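Local coordinates for protein pectate lyase (Erwinia chrysanthemi, PDB 1RU4) that cleaves pectate (polygalacturonate) by eliminative lyase chemistry and is built as a parallel beta-helix, at residues F72-D78 / G114-F119; H138-E142 / T164-S168. All blocks are in the same frame, centred on the assembly; numbering follows the deposited sequence.

Both contacts belong to the right-handed parallel beta-helix and lie in series along the chain: interaction 1 (72-78 with 114-119) closes before interaction 2 (138-142 with 164-168) opens, centres about 12 Å apart. Interaction 1 lies about 20 Å from the chain centre, interaction 2 about 9 Å. Strands 117-120 and 140-142 are parallel neighbours, so 114-119 meets one coil through 72-78 and the next through 138-142. Two hydrogen bonds join the contacts directly: Tyr118 OH to Glu142 OE1 (2.7 Å), between side chains, and backbone Trp117 N to Asn139 OD1 (2.8 Å). Together they trace how successive coils stack: strand on strand in interaction 2, through loop and aromatics in interaction 1.

Interaction 1: residues F72-D78 / G114-F119; sequences FNKSGKD and GDYWYF
Segments 72-78 and 114-119 run alongside each other from Asn73 beside Gly114 to Gly76 beside Tyr116, joined by backbone bonds from Gly114 N to Phe72 O (3.0 Å) and from Gly76 N to Asp115 O (2.9 Å). Between these, Ser75 OG accepts the N-H of Asp115 at 2.9 Å in a nearly straight bond (171°). Trp117 turns its indole N-H to the carbonyl of Lys74, NE1 to O 2.7 Å, but the bond is bent, with the oxygen 28° out of the ring plane. Inside the coil, Phe72 sets its CD2 edge over the six-membered ring of Trp117, the planes at 89°, while its CB lies over the five-membered ring. Phe119 in turn points its CE2-CZ edge at a face of Phe72, with centroids 5.2 Å apart; both pairs are T-shaped. With CG beside the backbone N, the Phe72 ring turns inward, CD2 meeting Trp117 and the adjacent CE2 meeting Phe119. Outside, one face of the Tyr116 ring lies against the backbone of Lys77 and Asp78, CE2 to Asp78 CA 3.6 Å, and the ring also stacks with His138 of the next coil. Met42 of helix 38-44 touches both Phe72 and Trp117. The indole thus serves two chemistries: its N-H satisfies a loop carbonyl while its face packs in an aromatic cluster, tying the turn to the beta-helix interior.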
loop_
_atom_site.group_PDB
_atom_site.type_symbol
_atom_site.label_atom_id
_atom_site.label_comp_id
_atom_site.label_asym_id
_atom_site.label_seq_id
_atom_site.Cartn_x
_atom_site.Cartn_y
_atom_site.Cartn_z
ATOM N N PHE A 72 -16.686 9.428 5.802
ATOM C CA PHE A 72 -16.030 9.852 7.033
ATOM C C PHE A 72 -15.714 11.340 6.898
ATOM O O PHE A 72 -14.630 11.718 6.447
ATOM C CB PHE A 72 -14.745 9.043 7.254
ATOM C CG PHE A 72 -14.983 7.571 7.465
ATOM C CD1 PHE A 72 -15.308 6.743 6.394
ATOM C CD2 PHE A 72 -14.898 7.014 8.738
ATOM C CE1 PHE A 72 -15.550 5.385 6.590
ATOM C CE2 PHE A 72 -15.138 5.655 8.943
ATOM C CZ PHE A 72 -15.464 4.840 7.866
ATOM N N ASN A 73 -16.681 12.183 7.256
ATOM C CA ASN A 73 -16.522 13.627 7.101
ATOM C C ASN A 73 -16.156 14.365 8.383
ATOM O O ASN A 73 -15.679 15.499 8.332
ATOM C CB ASN A 73 -17.776 14.246 6.476
ATOM C CG ASN A 73 -18.989 14.132 7.369
ATOM O OD1 ASN A 73 -19.322 13.049 7.848
ATOM N ND2 ASN A 73 -19.658 15.258 7.605
ATOM N N LYS A 74 -16.402 13.738 9.530
ATOM C CA LYS A 74 -16.006 14.323 10.809
ATOM C C LYS A 74 -14.482 14.323 10.898
ATOM O O LYS A 74 -13.810 13.602 10.155
ATOM C CB LYS A 74 -16.620 13.537 11.971
ATOM C CG LYS A 74 -18.130 13.690 12.058
ATOM C CD LYS A 74 -18.756 12.759 13.085
ATOM C CE LYS A 74 -18.346 13.100 14.503
ATOM N NZ LYS A 74 -19.176 12.335 15.476
ATOM N N SER A 75 -13.935 15.158 11.773
ATOM C CA SER A 75 -12.486 15.251 11.909
ATOM C C SER A 75 -11.994 15.106 13.340
ATOM O O SER A 75 -12.656 15.536 14.289
ATOM C CB SER A 75 -11.972 16.583 11.349
ATOM O OG SER A 75 -12.141 16.667 9.945
ATOM N N GLY A 76 -10.838 14.463 13.481
ATOM C CA GLY A 76 -10.159 14.422 14.761
ATOM C C GLY A 76 -9.272 15.655 14.834
ATOM O O GLY A 76 -9.427 16.579 14.030
ATOM N N LYS A 77 -8.338 15.669 15.780
ATOM C CA LYS A 77 -7.409 16.785 15.947
ATOM C C LYS A 77 -5.989 16.267 16.130
ATOM O O LYS A 77 -5.782 15.080 16.378
ATOM C CB LYS A 77 -7.784 17.619 17.178
ATOM C CG LYS A 77 -9.035 18.462 17.035
ATOM C CD LYS A 77 -9.275 19.264 18.306
ATOM C CE LYS A 77 -10.388 20.280 18.127
ATOM N NZ LYS A 77 -10.603 21.083 19.366
ATOM N N ASP A 78 -5.013 17.164 16.013
ATOM C CA ASP A 78 -3.619 16.805 16.252
ATOM C C ASP A 78 -3.485 16.370 17.711
ATOM O O ASP A 78 -3.840 17.118 18.623
ATOM C CB ASP A 78 -2.702 18.000 15.968
ATOM C CG ASP A 78 -1.228 17.659 16.122
ATOM O OD1 ASP A 78 -0.799 16.602 15.614
ATOM O OD2 ASP A 78 -0.498 18.454 16.748
ATOM N N GLY A 114 -12.729 13.917 5.914
ATOM C CA GLY A 114 -12.270 14.560 7.132
ATOM C C GLY A 114 -10.796 14.329 7.408
ATOM O O GLY A 114 -10.116 13.627 6.653
ATOM N N ASP A 115 -10.308 14.921 8.496
ATOM C CA ASP A 115 -8.903 14.834 8.882
ATOM C C ASP A 115 -8.714 14.048 10.178
ATOM O O ASP A 115 -9.652 13.867 10.954
ATOM C CB ASP A 115 -8.314 16.238 9.106
ATOM C CG ASP A 115 -8.407 17.137 7.884
ATOM O OD1 ASP A 115 -8.352 18.371 8.070
ATOM O OD2 ASP A 115 -8.516 16.637 6.748
ATOM N N TYR A 116 -7.479 13.615 10.407
ATOM C CA TYR A 116 -7.076 12.958 11.648
ATOM C C TYR A 116 -7.846 11.705 12.058
ATOM O O TYR A 116 -8.186 11.526 13.231
ATOM C CB TYR A 116 -7.039 13.972 12.802
ATOM C CG TYR A 116 -5.951 15.014 12.661
ATOM C CD1 TYR A 116 -6.241 16.294 12.185
ATOM C CD2 TYR A 116 -4.629 14.718 12.991
ATOM C CE1 TYR A 116 -5.238 17.253 12.040
ATOM C CE2 TYR A 116 -3.619 15.670 12.848
ATOM C CZ TYR A 116 -3.933 16.933 12.372
ATOM O OH TYR A 116 -2.940 17.873 12.223
ATOM N N TRP A 117 -8.130 10.847 11.085
ATOM C CA TRP A 117 -8.715 9.541 11.372
ATOM C C TRP A 117 -7.561 8.568 11.574
ATOM O O TRP A 117 -6.490 8.743 10.991
ATOM C CB TRP A 117 -9.586 9.058 10.208
ATOM C CG TRP A 117 -10.906 9.745 10.125
ATOM C CD1 TRP A 117 -11.184 10.909 9.469
ATOM C CD2 TRP A 117 -12.127 9.336 10.752
ATOM N NE1 TRP A 117 -12.499 11.255 9.655
ATOM C CE2 TRP A 117 -13.103 10.307 10.439
ATOM C CE3 TRP A 117 -12.491 8.242 11.549
ATOM C CZ2 TRP A 117 -14.424 10.222 10.897
ATOM C CZ3 TRP A 117 -13.807 8.154 12.006
ATOM C CH2 TRP A 117 -14.756 9.141 11.676
ATOM N N TYR A 118 -7.770 7.555 12.409
ATOM C CA TYR A 118 -6.747 6.538 12.623
ATOM C C TYR A 118 -7.397 5.157 12.598
ATOM O O TYR A 118 -8.042 4.744 13.561
ATOM C CB TYR A 118 -6.011 6.772 13.953
ATOM C CG TYR A 118 -4.650 6.111 14.018
ATOM C CD1 TYR A 118 -3.488 6.878 14.070
ATOM C CD2 TYR A 118 -4.521 4.722 13.975
ATOM C CE1 TYR A 118 -2.229 6.279 14.069
ATOM C CE2 TYR A 118 -3.269 4.111 13.972
ATOM C CZ TYR A 118 -2.127 4.898 14.015
ATOM O OH TYR A 118 -0.883 4.308 13.973
ATOM N N PHE A 119 -7.243 4.466 11.470
ATOM C CA PHE A 119 -7.807 3.128 11.277
ATOM C C PHE A 119 -6.769 2.053 11.582
ATOM O O PHE A 119 -5.613 2.179 11.184
ATOM C CB PHE A 119 -8.270 2.949 9.826
ATOM C CG PHE A 119 -9.389 3.864 9.413
ATOM C CD1 PHE A 119 -9.117 5.114 8.870
ATOM C CD2 PHE A 119 -10.718 3.458 9.530
ATOM C CE1 PHE A 119 -10.148 5.952 8.446
ATOM C CE2 PHE A 119 -11.756 4.286 9.110
ATOM C CZ PHE A 119 -11.470 5.535 8.567
#

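Interaction 2: residues H138-E142 / T164-S168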
loop_
_atom_site.group_PDB
_atom_site.type_symbol
_atom_site.label_atom_id
_atom_site.label_comp_id
_atom_site.label_asym_id
_atom_site.label_seq_id
_atom_site.Cartn_x
_atom_site.Cartn_y
_atom_site.Cartn_z
ATOM N N HIS A 138 -3.898 14.145 7.150
ATOM C CA HIS A 138 -3.399 13.663 8.437
ATOM C C HIS A 138 -4.095 12.398 8.928
ATOM O O HIS A 138 -4.230 12.171 10.134
ATOM C CB HIS A 138 -3.492 14.769 9.491
ATOM C CG HIS A 138 -2.681 15.984 9.161
ATOM N ND1 HIS A 138 -1.310 16.018 9.285
ATOM C CD2 HIS A 138 -3.050 17.205 8.708
ATOM C CE1 HIS A 138 -0.867 17.210 8.923
ATOM N NE2 HIS A 138 -1.902 17.948 8.568
ATOM N N ASN A 139 -4.528 11.572 7.979
ATOM C CA ASN A 139 -5.181 10.308 8.290
ATOM C C ASN A 139 -4.156 9.180 8.293
ATOM O O ASN A 139 -3.140 9.249 7.597
ATOM C CB ASN A 139 -6.282 10.016 7.266
ATOM C CG ASN A 139 -7.373 11.069 7.271
ATOM O OD1 ASN A 139 -8.066 11.256 8.270
ATOM N ND2 ASN A 139 -7.531 11.761 6.150
ATOM N N THR A 140 -4.417 8.150 9.090
ATOM C CA THR A 140 -3.512 7.010 9.175
ATOM C C THR A 140 -4.274 5.706 8.992
ATOM O O THR A 140 -5.365 5.533 9.533
ATOM C CB THR A 140 -2.766 6.977 10.524
ATOM O OG1 THR A 140 -2.047 8.205 10.702
ATOM C CG2 THR A 140 -1.777 5.814 10.562
ATOM N N PHE A 141 -3.700 4.813 8.193
ATOM C CA PHE A 141 -4.276 3.498 7.938
ATOM C C PHE A 141 -3.205 2.482 8.302
ATOM O O PHE A 141 -2.240 2.297 7.558
ATOM C CB PHE A 141 -4.665 3.359 6.458
ATOM C CG PHE A 141 -5.647 4.399 5.989
ATOM C CD1 PHE A 141 -5.210 5.668 5.619
ATOM C CD2 PHE A 141 -7.013 4.122 5.951
ATOM C CE1 PHE A 141 -6.120 6.651 5.224
ATOM C CE2 PHE A 141 -7.928 5.099 5.558
ATOM C CZ PHE A 141 -7.478 6.366 5.195
ATOM N N GLU A 142 -3.357 1.853 9.464
ATOM C CA GLU A 142 -2.365 0.904 9.959
ATOM C C GLU A 142 -2.911 -0.515 10.021
ATOM O O GLU A 142 -3.975 -0.752 10.586
ATOM C CB GLU A 142 -1.861 1.320 11.350
ATOM C CG GLU A 142 -0.802 0.370 11.911
ATOM C CD GLU A 142 -0.300 0.735 13.303
ATOM O OE1 GLU A 142 -0.912 1.588 13.978
ATOM O OE2 GLU A 142 0.717 0.149 13.729
ATOM N N THR A 164 -0.677 8.701 6.071
ATOM C CA THR A 164 0.312 7.650 6.271
ATOM C C THR A 164 -0.351 6.280 6.217
ATOM O O THR A 164 -1.329 6.026 6.921
ATOM C CB THR A 164 1.024 7.816 7.627
ATOM O OG1 THR A 164 1.461 9.174 7.772
ATOM C CG2 THR A 164 2.235 6.900 7.708
ATOM N N VAL A 165 0.174 5.416 5.354
ATOM C CA VAL A 165 -0.338 4.057 5.193
ATOM C C VAL A 165 0.757 3.103 5.664
ATOM O O VAL A 165 1.815 2.994 5.040
ATOM C CB VAL A 165 -0.713 3.777 3.719
ATOM C CG1 VAL A 165 -1.358 2.407 3.584
ATOM C CG2 VAL A 165 -1.659 4.858 3.204
ATOM N N ILE A 166 0.492 2.434 6.783
ATOM C CA ILE A 166 1.470 1.583 7.460
ATOM C C ILE A 166 1.046 0.118 7.472
ATOM O O ILE A 166 -0.082 -0.199 7.849
ATOM C CB ILE A 166 1.621 2.011 8.941
ATOM C CG1 ILE A 166 1.912 3.509 9.040
ATOM C CG2 ILE A 166 2.722 1.195 9.618
ATOM C CD1 ILE A 166 1.776 4.058 10.448
ATOM N N ASN A 167 1.967 -0.768 7.095
ATOM C CA ASN A 167 1.740 -2.213 7.153
ATOM C C ASN A 167 0.383 -2.640 6.606
ATOM O O ASN A 167 -0.321 -3.451 7.217
ATOM C CB ASN A 167 1.909 -2.708 8.594
ATOM C CG ASN A 167 3.358 -2.765 9.024
ATOM O OD1 ASN A 167 4.248 -3.005 8.208
ATOM N ND2 ASN A 167 3.605 -2.552 10.312
ATOM N N SER A 168 0.035 -2.117 5.435
ATOM C CA SER A 168 -1.265 -2.396 4.839
ATOM C C SER A 168 -1.170 -3.089 3.488
ATOM O O SER A 168 -0.171 -2.957 2.774
ATOM C CB SER A 168 -2.078 -1.108 4.732
ATOM O OG SER A 168 -2.332 -0.579 6.027
HETATM O O HOH W 1 -0.716 10.654 8.827
#
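Thr140, Phe141 and Glu142 pair in parallel with Thr164, Val165 and Ile166, the strand axes 4.7 Å apart and only 4° from alignment. Three backbone hydrogen bonds hold the strands: Thr164 N to Asn139 O at 2.9 Å, Phe141 N to Thr164 O at 3.0 Å and Ile166 N to Phe141 O at 2.8 Å. CA-H...O contacts from Thr140 to Thr164 O, Val165 to Phe141 O and Glu142 to Ile166 O supplement them.

Polar groups close the two ends. At the start, a water donates to Asn139 O and accepts from Thr164 OG1 (2.8 Å), giving that carbonyl a second donor beside the Thr164 N-H. Beyond the strand, Ser168 OG donates to Ile166 O at 2.9 Å from above the carbonyl plane and also bonds Thr144. The carboxamide of Asn139 leads away to the preceding coil, bonding Trp117 N through OD1 and Gly114 O through ND2.

Apolar contacts fall on both faces. On the face bearing Thr140, Glu142 and Ile166, the methyl CG2 of Thr140 meets the CD1 end of Ile166 at 4.0 Å. Glu142 lays its CG beside Ile166 CB; CG stands opposite the backbone N (chi1 -179°) and the extended chain carries the carboxylate onward, where OE1 bonds Tyr118. On the other face, buried Phe141 approaches Val165 CG2 loosely through CD1 (4.4 Å), and its ring lies almost parallel to that of Phe119, one coil back.

Parallel strands of successive coils in register, with like positions stacked inside and outside, are characteristic of the right-handed parallel beta-helix to which this pectate lyase belongs.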